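Local structure of cytochrome oxidase subunit II (Rhodothermus marinus, 1W2L) at residues Arg11-Lys16 and Ile92-Gln97; Ser20-Asp25 and Pro32-Leu37; Arg42-Gly47 and Glu54-Glu59. The protein probably passes electrons through its heme c toward the copper A centre of the same subunit, this chain being the cytochrome c domain of a caa3 oxygen oxidoreductase. All coordinates share one frame; numbering follows the deposited sequence.

Interaction 1 (Arg11-Lys16 and Ile92-Gln97); sequences RLYREK and IEFIKQ
Tyr13, whose ring lies against Phe94, gives its OH to the carbonyl O of His22, an axial ligand of the heme iron; this hydrogen bond satisfies the hydroxyl of an otherwise apolar meeting between helices 5-15 and 85-96. The pairing of the N-terminal and C-terminal helices is a hallmark of the cytochrome c fold, and within Arg11-Lys16 and Ile92-Gln97 it rests on the two aromatic residues. Phe94 brings its CE2 over one face of the Tyr13 ring, displaced toward the rim, with CE2 3.5 Å from Tyr13 CG. Alongside, Phe94 CZ lies 3.9 Å from Tyr13 CD2, and CE2 also approaches Tyr13 CB at 3.7 Å. The ring centroids are 5.0 Å apart and the planes make 34°, so the rings meet at a slant. In both residues CG stands anti to the backbone N (chi1 167° in Tyr13, 173° in Phe94), which sends each ring from its helix toward the other. Around this pair, Phe94 also packs on Ala10, while Leu12 reaches Glu87, Ala90 and Leu91 of the C-terminal helix. On another side of that helix, Lys96 NZ forms a salt bridge of 3.2 Å with Glu93 OE1, using the syn lone pair of the carboxylate. The helix-to-helix contact itself is therefore van der Waals in character, and the Tyr13 hydroxyl is bonded to the heme-binding loop, so the same ring joins the helix pair to the backbone of the iron ligand.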
# COMPACT_ATOMS: atom_id res chain seq x y z
N ARG A 11 -12.96 4.46 -1.33
CA ARG A 11 -13.04 5.91 -1.47
C ARG A 11 -11.69 6.58 -1.21
O ARG A 11 -11.31 7.49 -1.92
CB ARG A 11 -14.09 6.50 -0.53
CG ARG A 11 -15.51 6.18 -0.86
CD ARG A 11 -16.36 6.98 0.18
NE ARG A 11 -17.71 6.95 -0.33
CZ ARG A 11 -18.51 7.90 -0.71
NH1 ARG A 11 -18.13 9.17 -0.66
NH2 ARG A 11 -19.72 7.52 -1.14
N LEU A 12 -10.97 6.14 -0.19
CA LEU A 12 -9.67 6.71 0.16
C LEU A 12 -8.64 6.38 -0.92
O LEU A 12 -7.76 7.21 -1.14
CB LEU A 12 -9.21 6.18 1.50
CG LEU A 12 -10.03 6.64 2.72
CD1 LEU A 12 -9.65 5.80 3.92
CD2 LEU A 12 -9.83 8.12 2.98
N TYR A 13 -8.73 5.22 -1.54
CA TYR A 13 -7.81 4.86 -2.61
C TYR A 13 -7.81 5.94 -3.69
O TYR A 13 -6.79 6.24 -4.31
CB TYR A 13 -8.22 3.49 -3.15
CG TYR A 13 -7.58 3.11 -4.46
CD1 TYR A 13 -6.27 2.70 -4.50
CD2 TYR A 13 -8.31 3.15 -5.64
CE1 TYR A 13 -5.67 2.34 -5.69
CE2 TYR A 13 -7.75 2.78 -6.85
CZ TYR A 13 -6.41 2.38 -6.87
OH TYR A 13 -5.84 2.02 -8.07
N ARG A 14 -9.02 6.48 -3.93
CA ARG A 14 -9.18 7.57 -4.88
C ARG A 14 -8.78 8.89 -4.24
O ARG A 14 -7.87 9.62 -4.68
CB ARG A 14 -10.61 7.56 -5.45
CG ARG A 14 -10.83 6.36 -6.38
CD ARG A 14 -12.09 6.32 -7.23
NE ARG A 14 -13.22 5.98 -6.41
CZ ARG A 14 -14.05 5.12 -5.94
NH1 ARG A 14 -13.93 3.84 -6.25
NH2 ARG A 14 -15.04 5.49 -5.11
N GLU A 15 -9.44 9.28 -3.15
CA GLU A 15 -9.30 10.62 -2.58
C GLU A 15 -7.89 10.94 -2.11
O GLU A 15 -7.48 12.13 -2.18
CB GLU A 15 -10.30 10.78 -1.42
CG GLU A 15 -11.74 10.70 -1.82
CD GLU A 15 -12.65 10.86 -0.63
OE1 GLU A 15 -12.22 10.36 0.46
OE2 GLU A 15 -13.75 11.43 -0.82
N LYS A 16 -7.18 9.96 -1.59
CA LYS A 16 -5.85 10.14 -1.07
C LYS A 16 -4.74 9.92 -2.13
O LYS A 16 -3.59 9.93 -1.79
CB LYS A 16 -5.60 9.25 0.16
CG LYS A 16 -6.58 9.50 1.28
CD LYS A 16 -6.27 10.86 1.90
CE LYS A 16 -7.07 11.10 3.16
NZ LYS A 16 -6.86 12.49 3.65
N ILE A 92 -6.24 -0.75 4.21
CA ILE A 92 -5.76 -2.14 4.25
C ILE A 92 -6.86 -3.12 3.89
O ILE A 92 -6.57 -4.09 3.17
CB ILE A 92 -5.05 -2.38 5.59
CG1 ILE A 92 -3.76 -1.56 5.58
CG2 ILE A 92 -4.78 -3.87 5.79
CD1 ILE A 92 -2.95 -1.60 6.85
N GLU A 93 -8.08 -2.89 4.38
CA GLU A 93 -9.17 -3.79 3.99
C GLU A 93 -9.37 -3.79 2.48
O GLU A 93 -9.56 -4.83 1.84
CB GLU A 93 -10.43 -3.43 4.75
CG GLU A 93 -10.38 -3.94 6.18
CD GLU A 93 -9.87 -5.34 6.44
OE1 GLU A 93 -8.79 -5.47 7.07
OE2 GLU A 93 -10.50 -6.29 5.97
N PHE A 94 -9.31 -2.60 1.89
CA PHE A 94 -9.44 -2.50 0.43
C PHE A 94 -8.29 -3.23 -0.26
O PHE A 94 -8.50 -4.01 -1.20
CB PHE A 94 -9.45 -1.03 0.03
CG PHE A 94 -9.42 -0.79 -1.47
CD1 PHE A 94 -10.59 -0.95 -2.21
CD2 PHE A 94 -8.28 -0.46 -2.15
CE1 PHE A 94 -10.58 -0.74 -3.59
CE2 PHE A 94 -8.27 -0.24 -3.51
CZ PHE A 94 -9.42 -0.38 -4.26
N ILE A 95 -7.06 -3.03 0.21
CA ILE A 95 -5.91 -3.74 -0.41
C ILE A 95 -6.06 -5.24 -0.29
O ILE A 95 -5.78 -5.92 -1.28
CB ILE A 95 -4.55 -3.28 0.17
CG1 ILE A 95 -4.29 -1.84 -0.17
CG2 ILE A 95 -3.42 -4.20 -0.24
CD1 ILE A 95 -3.11 -1.28 0.59
N LYS A 96 -6.46 -5.74 0.87
CA LYS A 96 -6.48 -7.19 1.07
C LYS A 96 -7.39 -7.89 0.10
O LYS A 96 -7.16 -9.06 -0.20
CB LYS A 96 -6.96 -7.55 2.48
CG LYS A 96 -5.96 -7.30 3.57
CD LYS A 96 -6.35 -7.71 4.97
CE LYS A 96 -7.63 -8.44 5.17
NZ LYS A 96 -7.75 -8.51 6.70
N GLN A 97 -8.43 -7.18 -0.34
CA GLN A 97 -9.34 -7.83 -1.27
C GLN A 97 -8.95 -7.68 -2.74
O GLN A 97 -9.64 -8.17 -3.64
CB GLN A 97 -10.73 -7.27 -1.05
CG GLN A 97 -10.98 -6.02 -0.29
CD GLN A 97 -12.49 -5.78 -0.20
OE1 GLN A 97 -13.05 -4.90 -0.84
NE2 GLN A 97 -13.13 -6.60 0.63

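Interaction 2 (Ser20-Asp25 and Pro32-Leu37); sequences SCHSID and PSFKGL. With HEC (heme c), chain B.
The Cys-X-X-Cys-His heme-attachment motif of c-type cytochromes ends in Ser20-Asp25, and its histidine is held here by the loop Pro32-Leu37. His22 NE2 binds the iron, HEC FE, at 2.0 Å, with Met76 as the other axial ligand. Cys21 SG is joined to HEC CAC by the covalent thioether. On the far side of the imidazole, His22 ND1 donates to the carbonyl O of Pro32 over 2.7 Å with an N-H...O angle of 176°. The acceptor lies in the ring plane, and the donor lies in the carbonyl plane, so this bond probably helps to set the rotation of the ring about the iron-nitrogen axis; it would also be expected to lend electron density to the ligand. Phe34 supports the same residue from one face: its CE1 sits 3.4 Å from His22 CG in an offset stack with the planes 16° apart. His22 CB, meanwhile, stands over the centre of the phenyl ring in a CH-pi contact. With CG anti to the carbonyl carbon (chi1 -67°), the imidazole of His22 can reach from this phenyl ring to the iron. The edge of Phe34 is turned to the porphyrin, and Ile95 of helix 85-96 packs on the residue as well. Beyond the histidine the two loops are tied by Phe34 N bonding to Ser23 O at 2.9 Å, and by a 2.7 Å hydrogen bond between Ser23 OG and Ser33 OG. These hydroxyls also bond within the intervening loop, to Ser27 O and Gly26 N respectively. At the solvent-exposed end of the contact, the extended Lys35 chain runs past Ile24 O and Asp25, and its NZ donates to a water 2.7 Å away.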
# COMPACT_ATOMS: atom_id res chain seq x y z
N SER A 20 -2.99 7.04 -8.29
CA SER A 20 -2.10 7.68 -9.23
C SER A 20 -0.80 6.89 -9.39
O SER A 20 -0.11 7.01 -10.42
CB SER A 20 -1.83 9.13 -8.86
OG SER A 20 -1.12 9.31 -7.67
N CYS A 21 -0.44 6.11 -8.40
CA CYS A 21 0.81 5.35 -8.41
C CYS A 21 0.59 3.84 -8.29
O CYS A 21 1.54 3.11 -8.53
CB CYS A 21 1.73 5.82 -7.28
SG CYS A 21 2.25 7.54 -7.52
N HIS A 22 -0.61 3.41 -7.89
CA HIS A 22 -0.87 1.98 -7.64
C HIS A 22 -2.14 1.56 -8.34
O HIS A 22 -3.23 2.08 -8.00
CB HIS A 22 -1.08 1.76 -6.13
CG HIS A 22 0.12 1.98 -5.27
ND1 HIS A 22 1.19 1.12 -5.23
CD2 HIS A 22 0.38 2.96 -4.36
CE1 HIS A 22 2.07 1.59 -4.33
NE2 HIS A 22 1.58 2.70 -3.81
N SER A 23 -2.04 0.60 -9.24
CA SER A 23 -3.16 0.02 -9.94
C SER A 23 -3.81 -1.06 -9.08
O SER A 23 -3.26 -1.50 -8.10
CB SER A 23 -2.75 -0.54 -11.27
OG SER A 23 -2.06 -1.77 -11.02
N ILE A 24 -4.99 -1.48 -9.54
CA ILE A 24 -5.62 -2.66 -8.91
C ILE A 24 -5.80 -3.77 -9.92
O ILE A 24 -6.44 -4.80 -9.64
CB ILE A 24 -6.93 -2.30 -8.21
CG1 ILE A 24 -7.99 -1.61 -9.08
CG2 ILE A 24 -6.63 -1.47 -6.99
CD1 ILE A 24 -9.35 -1.57 -8.40
N ASP A 25 -5.21 -3.64 -11.11
CA ASP A 25 -5.39 -4.64 -12.18
C ASP A 25 -4.12 -5.38 -12.60
O ASP A 25 -4.06 -6.07 -13.61
CB ASP A 25 -6.01 -4.01 -13.46
CG ASP A 25 -5.05 -3.05 -14.10
OD1 ASP A 25 -3.96 -2.72 -13.54
OD2 ASP A 25 -5.39 -2.58 -15.20
N PRO A 32 4.10 -0.34 -7.37
CA PRO A 32 3.60 -1.70 -7.64
C PRO A 32 2.09 -1.79 -7.55
O PRO A 32 1.42 -1.08 -6.82
CB PRO A 32 4.27 -2.55 -6.59
CG PRO A 32 4.59 -1.58 -5.49
CD PRO A 32 4.87 -0.26 -6.14
N SER A 33 1.54 -2.75 -8.30
CA SER A 33 0.10 -2.93 -8.22
C SER A 33 -0.30 -3.48 -6.86
O SER A 33 0.42 -4.26 -6.23
CB SER A 33 -0.33 -3.91 -9.31
OG SER A 33 -1.74 -3.98 -9.42
N PHE A 34 -1.52 -3.13 -6.42
CA PHE A 34 -2.10 -3.73 -5.23
C PHE A 34 -2.72 -5.09 -5.46
O PHE A 34 -2.97 -5.83 -4.54
CB PHE A 34 -3.19 -2.82 -4.67
CG PHE A 34 -2.73 -1.54 -4.02
CD1 PHE A 34 -1.43 -1.36 -3.57
CD2 PHE A 34 -3.62 -0.52 -3.84
CE1 PHE A 34 -1.08 -0.20 -2.91
CE2 PHE A 34 -3.26 0.64 -3.17
CZ PHE A 34 -1.98 0.81 -2.73
N LYS A 35 -3.04 -5.50 -6.63
CA LYS A 35 -3.52 -6.81 -7.01
C LYS A 35 -2.54 -7.89 -6.60
O LYS A 35 -1.41 -7.99 -7.05
CB LYS A 35 -3.87 -6.87 -8.50
CG LYS A 35 -4.54 -8.21 -8.87
CD LYS A 35 -4.84 -8.31 -10.35
CE LYS A 35 -5.30 -9.72 -10.75
NZ LYS A 35 -5.28 -9.89 -12.21
N GLY A 36 -3.04 -8.75 -5.68
CA GLY A 36 -2.22 -9.83 -5.20
C GLY A 36 -1.19 -9.44 -4.14
O GLY A 36 -0.35 -10.27 -3.72
N LEU A 37 -1.17 -8.18 -3.71
CA LEU A 37 -0.15 -7.72 -2.80
C LEU A 37 -0.23 -8.40 -1.44
O LEU A 37 0.74 -8.94 -0.91
CB LEU A 37 -0.24 -6.19 -2.63
CG LEU A 37 0.57 -5.59 -1.51
CD1 LEU A 37 2.05 -5.96 -1.62
CD2 LEU A 37 0.40 -4.07 -1.48
FE HEC B . 2.49 3.69 -2.30
CHA HEC B . 4.81 1.20 -2.06
CHB HEC B . 0.45 1.98 -0.18
CHC HEC B . 0.24 6.22 -2.48
CHD HEC B . 4.39 5.20 -4.71
NA HEC B . 2.63 1.94 -1.30
C1A HEC B . 3.69 1.06 -1.31
C2A HEC B . 3.28 -0.12 -0.58
C3A HEC B . 2.09 0.13 -0.01
C4A HEC B . 1.64 1.43 -0.46
CMA HEC B . 1.23 -0.81 0.82
CAA HEC B . 4.10 -1.42 -0.57
CBA HEC B . 3.73 -2.13 -1.88
CGA HEC B . 4.44 -3.49 -2.17
O1A HEC B . 4.29 -3.87 -3.30
O2A HEC B . 5.14 -4.01 -1.25
NB HEC B . 0.68 4.03 -1.49
C1B HEC B . 0.02 3.20 -0.70
C2B HEC B . -1.30 3.76 -0.33
C3B HEC B . -1.31 4.99 -0.93
C4B HEC B . -0.11 5.15 -1.68
CMB HEC B . -2.33 3.08 0.47
CAB HEC B . -2.39 6.04 -0.87
CBB HEC B . -2.70 6.40 0.60
NC HEC B . 2.35 5.39 -3.33
C1C HEC B . 1.30 6.30 -3.26
C2C HEC B . 1.59 7.38 -4.23
C3C HEC B . 2.74 7.09 -4.84
C4C HEC B . 3.24 5.87 -4.28
CMC HEC B . 0.64 8.56 -4.45
CAC HEC B . 3.38 7.78 -6.05
CBC HEC B . 3.75 9.24 -5.91
ND HEC B . 4.27 3.29 -3.17
C1D HEC B . 4.85 4.01 -4.16
C2D HEC B . 6.07 3.37 -4.61
C3D HEC B . 6.17 2.29 -3.84
C4D HEC B . 5.08 2.21 -2.94
CMD HEC B . 6.93 3.87 -5.69
CAD HEC B . 7.32 1.21 -3.91
CBD HEC B . 8.56 1.66 -3.14
CGD HEC B . 8.37 1.48 -1.67
O1D HEC B . 8.29 2.49 -0.91
O2D HEC B . 8.25 0.30 -1.22
O HOH W 1 -2.88 -9.27 -13.36

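Interaction 3 (Arg42-Gly47 and Glu54-Glu59); sequences RTFEDG and ENYLRE. With HEC (heme c), chain B; ACT (acetate ion), chain D.
Arg42 and Tyr56 meet at one carboxylate, a propionate of heme c, and the polar interactions of the contact gather there. Tyr56 OH donates to HEC O2A over 2.6 Å, with the oxygen in the plane of the phenol ring. Arg42 NE donates to the same O2A at 2.9 Å in a nearly straight bond, arriving in the guanidinium plane. The two donors thus grip one oxygen from planes turned 77° against each other. Arg42 NH1 lies 2.9 Å from the second oxygen, HEC O1A, although it is modelled with a link to a Tris molecule, probably from the crystallisation liquor. The chain of Arg42 is bent (chi2 -50°, chi3 -63°), which turns the edge of the guanidinium to the propionate. At the start of helix 54-62, Glu54 N donates to an acetate oxygen, ACT O, 2.9 Å away; the ion probably came from the crystallisation liquor and is held also by Tyr38 OH.

Most of the apolar contacts involve the Tyr56 ring. Phe44 approaches from the opposite direction and sets Tyr56 CE1 at its ring edge, with CZ 3.6 Å from that atom. On the other flank Arg42 CG lies 3.9 Å from Tyr56 CE2. Leu57, one residue on in the helix, places CD2 3.7 Å from the heme methyl HEC CMA.

A leucine in place of Arg42 would probably leave the propionate without its cationic partner and O2A without the NE-H bond, though still bonded to the phenol. With the arginine present, its charge would be expected to stabilise the propionate, and with the Tyr56 hydroxyl on the same oxygen strand 41-43 and helix 54-62 share one heme carboxylate.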
# COMPACT_ATOMS: atom_id res chain seq x y z
N ARG A 42 7.73 -9.84 -0.53
CA ARG A 42 8.38 -8.65 -1.02
C ARG A 42 9.90 -8.73 -0.84
O ARG A 42 10.36 -9.18 0.20
CB ARG A 42 7.86 -7.39 -0.32
CG ARG A 42 6.38 -7.32 -0.10
CD ARG A 42 5.51 -7.59 -1.28
NE ARG A 42 5.67 -6.67 -2.38
CZ ARG A 42 5.96 -6.88 -3.63
NH1 ARG A 42 6.02 -5.84 -4.45
NH2 ARG A 42 6.20 -8.11 -4.10
N THR A 43 10.62 -8.23 -1.82
CA THR A 43 12.07 -8.08 -1.72
C THR A 43 12.41 -6.60 -1.69
O THR A 43 11.90 -5.86 -2.57
CB THR A 43 12.79 -8.76 -2.90
OG1 THR A 43 12.42 -10.13 -2.82
CG2 THR A 43 14.31 -8.63 -2.73
N PHE A 44 13.23 -6.17 -0.77
CA PHE A 44 13.58 -4.76 -0.64
C PHE A 44 14.90 -4.41 -1.27
O PHE A 44 15.68 -5.26 -1.69
CB PHE A 44 13.56 -4.41 0.86
CG PHE A 44 12.23 -4.77 1.48
CD1 PHE A 44 11.10 -4.14 1.05
CD2 PHE A 44 12.15 -5.73 2.44
CE1 PHE A 44 9.88 -4.50 1.57
CE2 PHE A 44 10.93 -6.10 3.00
CZ PHE A 44 9.79 -5.46 2.54
N GLU A 45 15.20 -3.10 -1.31
CA GLU A 45 16.37 -2.63 -2.03
C GLU A 45 17.65 -3.25 -1.42
O GLU A 45 18.60 -3.34 -2.17
CB GLU A 45 16.50 -1.13 -2.06
CG GLU A 45 15.37 -0.18 -1.94
CD GLU A 45 15.85 1.24 -1.65
OE1 GLU A 45 15.91 2.02 -2.63
OE2 GLU A 45 16.16 1.52 -0.46
N ASP A 46 17.62 -3.62 -0.16
CA ASP A 46 18.77 -4.24 0.51
C ASP A 46 18.84 -5.75 0.37
O ASP A 46 19.76 -6.35 0.92
CB ASP A 46 18.75 -3.96 2.02
CG ASP A 46 17.32 -4.13 2.53
OD1 ASP A 46 16.73 -5.21 2.34
OD2 ASP A 46 16.76 -3.17 3.10
N GLY A 47 17.92 -6.38 -0.35
CA GLY A 47 17.98 -7.79 -0.61
C GLY A 47 17.22 -8.61 0.43
O GLY A 47 16.98 -9.81 0.23
N GLU A 54 -0.47 -7.54 7.47
CA GLU A 54 -1.11 -6.30 7.88
C GLU A 54 -0.11 -5.28 8.38
O GLU A 54 -0.18 -4.09 8.05
CB GLU A 54 -2.14 -6.58 8.96
CG GLU A 54 -3.25 -5.63 9.16
CD GLU A 54 -4.68 -6.16 9.10
OE1 GLU A 54 -5.01 -7.22 8.50
OE2 GLU A 54 -5.60 -5.52 9.62
N ASN A 55 0.84 -5.75 9.23
CA ASN A 55 1.86 -4.84 9.74
C ASN A 55 2.71 -4.24 8.65
O ASN A 55 3.09 -3.06 8.70
CB ASN A 55 2.74 -5.53 10.77
CG ASN A 55 2.07 -5.60 12.12
OD1 ASN A 55 1.16 -4.86 12.38
ND2 ASN A 55 2.48 -6.51 12.93
N TYR A 56 3.06 -5.03 7.64
CA TYR A 56 3.83 -4.47 6.54
C TYR A 56 3.06 -3.41 5.78
O TYR A 56 3.62 -2.38 5.39
CB TYR A 56 4.29 -5.60 5.58
CG TYR A 56 4.83 -5.04 4.29
CD1 TYR A 56 6.10 -4.47 4.29
CD2 TYR A 56 4.11 -5.00 3.13
CE1 TYR A 56 6.63 -3.92 3.14
CE2 TYR A 56 4.64 -4.45 1.97
CZ TYR A 56 5.90 -3.91 1.98
OH TYR A 56 6.45 -3.35 0.86
N LEU A 57 1.79 -3.64 5.54
CA LEU A 57 0.98 -2.65 4.84
C LEU A 57 0.89 -1.38 5.68
O LEU A 57 1.01 -0.27 5.16
CB LEU A 57 -0.39 -3.22 4.51
CG LEU A 57 -0.41 -4.42 3.56
CD1 LEU A 57 -1.84 -4.91 3.34
CD2 LEU A 57 0.25 -4.07 2.24
N ARG A 58 0.68 -1.52 6.98
CA ARG A 58 0.57 -0.39 7.89
C ARG A 58 1.87 0.40 7.87
O ARG A 58 1.84 1.65 7.78
CB ARG A 58 0.14 -0.85 9.32
CG ARG A 58 0.01 0.19 10.39
CD ARG A 58 -0.26 -0.55 11.74
NE ARG A 58 -0.25 0.57 12.70
CZ ARG A 58 -1.21 1.39 12.98
NH1 ARG A 58 -2.37 1.21 12.33
NH2 ARG A 58 -1.04 2.37 13.89
N GLU A 59 2.98 -0.28 7.99
CA GLU A 59 4.31 0.33 8.02
C GLU A 59 4.58 1.06 6.70
O GLU A 59 5.15 2.14 6.63
CB GLU A 59 5.45 -0.64 8.26
CG GLU A 59 6.88 -0.17 8.19
CD GLU A 59 8.04 -1.08 7.91
OE1 GLU A 59 8.05 -1.98 7.01
OE2 GLU A 59 9.08 -0.92 8.61
FE HEC B . 2.49 3.69 -2.30
CHA HEC B . 4.81 1.20 -2.06
CHB HEC B . 0.45 1.98 -0.18
CHC HEC B . 0.24 6.22 -2.48
CHD HEC B . 4.39 5.20 -4.71
NA HEC B . 2.63 1.94 -1.30
C1A HEC B . 3.69 1.06 -1.31
C2A HEC B . 3.28 -0.12 -0.58
C3A HEC B . 2.09 0.13 -0.01
C4A HEC B . 1.64 1.43 -0.46
CMA HEC B . 1.23 -0.81 0.82
CAA HEC B . 4.10 -1.42 -0.57
CBA HEC B . 3.73 -2.13 -1.88
CGA HEC B . 4.44 -3.49 -2.17
O1A HEC B . 4.29 -3.87 -3.30
O2A HEC B . 5.14 -4.01 -1.25
NB HEC B . 0.68 4.03 -1.49
C1B HEC B . 0.02 3.20 -0.70
C2B HEC B . -1.30 3.76 -0.33
C3B HEC B . -1.31 4.99 -0.93
C4B HEC B . -0.11 5.15 -1.68
CMB HEC B . -2.33 3.08 0.47
CAB HEC B . -2.39 6.04 -0.87
CBB HEC B . -2.70 6.40 0.60
NC HEC B . 2.35 5.39 -3.33
C1C HEC B . 1.30 6.30 -3.26
C2C HEC B . 1.59 7.38 -4.23
C3C HEC B . 2.74 7.09 -4.84
C4C HEC B . 3.24 5.87 -4.28
CMC HEC B . 0.64 8.56 -4.45
CAC HEC B . 3.38 7.78 -6.05
CBC HEC B . 3.75 9.24 -5.91
ND HEC B . 4.27 3.29 -3.17
C1D HEC B . 4.85 4.01 -4.16
C2D HEC B . 6.07 3.37 -4.61
C3D HEC B . 6.17 2.29 -3.84
C4D HEC B . 5.08 2.21 -2.94
CMD HEC B . 6.93 3.87 -5.69
CAD HEC B . 7.32 1.21 -3.91
CBD HEC B . 8.56 1.66 -3.14
CGD HEC B . 8.37 1.48 -1.67
O1D HEC B . 8.29 2.49 -0.91
O2D HEC B . 8.25 0.30 -1.22
C ACT D . -1.44 -10.71 8.94
O ACT D . -1.84 -9.99 7.99
OXT ACT D . -0.64 -10.53 9.84
CH3 ACT D . -2.11 -12.12 8.96

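In the fold
Interaction 1 is a buried helix-to-helix contact, aromatic in character, whereas interaction 2 runs from the buried iron ligand out to exposed residues at its outer end and interaction 3 is a buried contact built around a heme carboxylate. Both 2 and 3 touch the heme, from its axial side and its propionate edge, and they meet where Leu37 packs on Leu57 and Arg42. Interaction 1 reaches the heme indirectly: besides its hydroxyl bond to the loop, Tyr13 packs on Phe34. Helix 85-96 carries half of interaction 1, and its Ile92 packs on Leu57 in helix 54-62 of interaction 3. The chemistry thus changes from aromatic packing to metal ligation to donors gathered on a carboxylate.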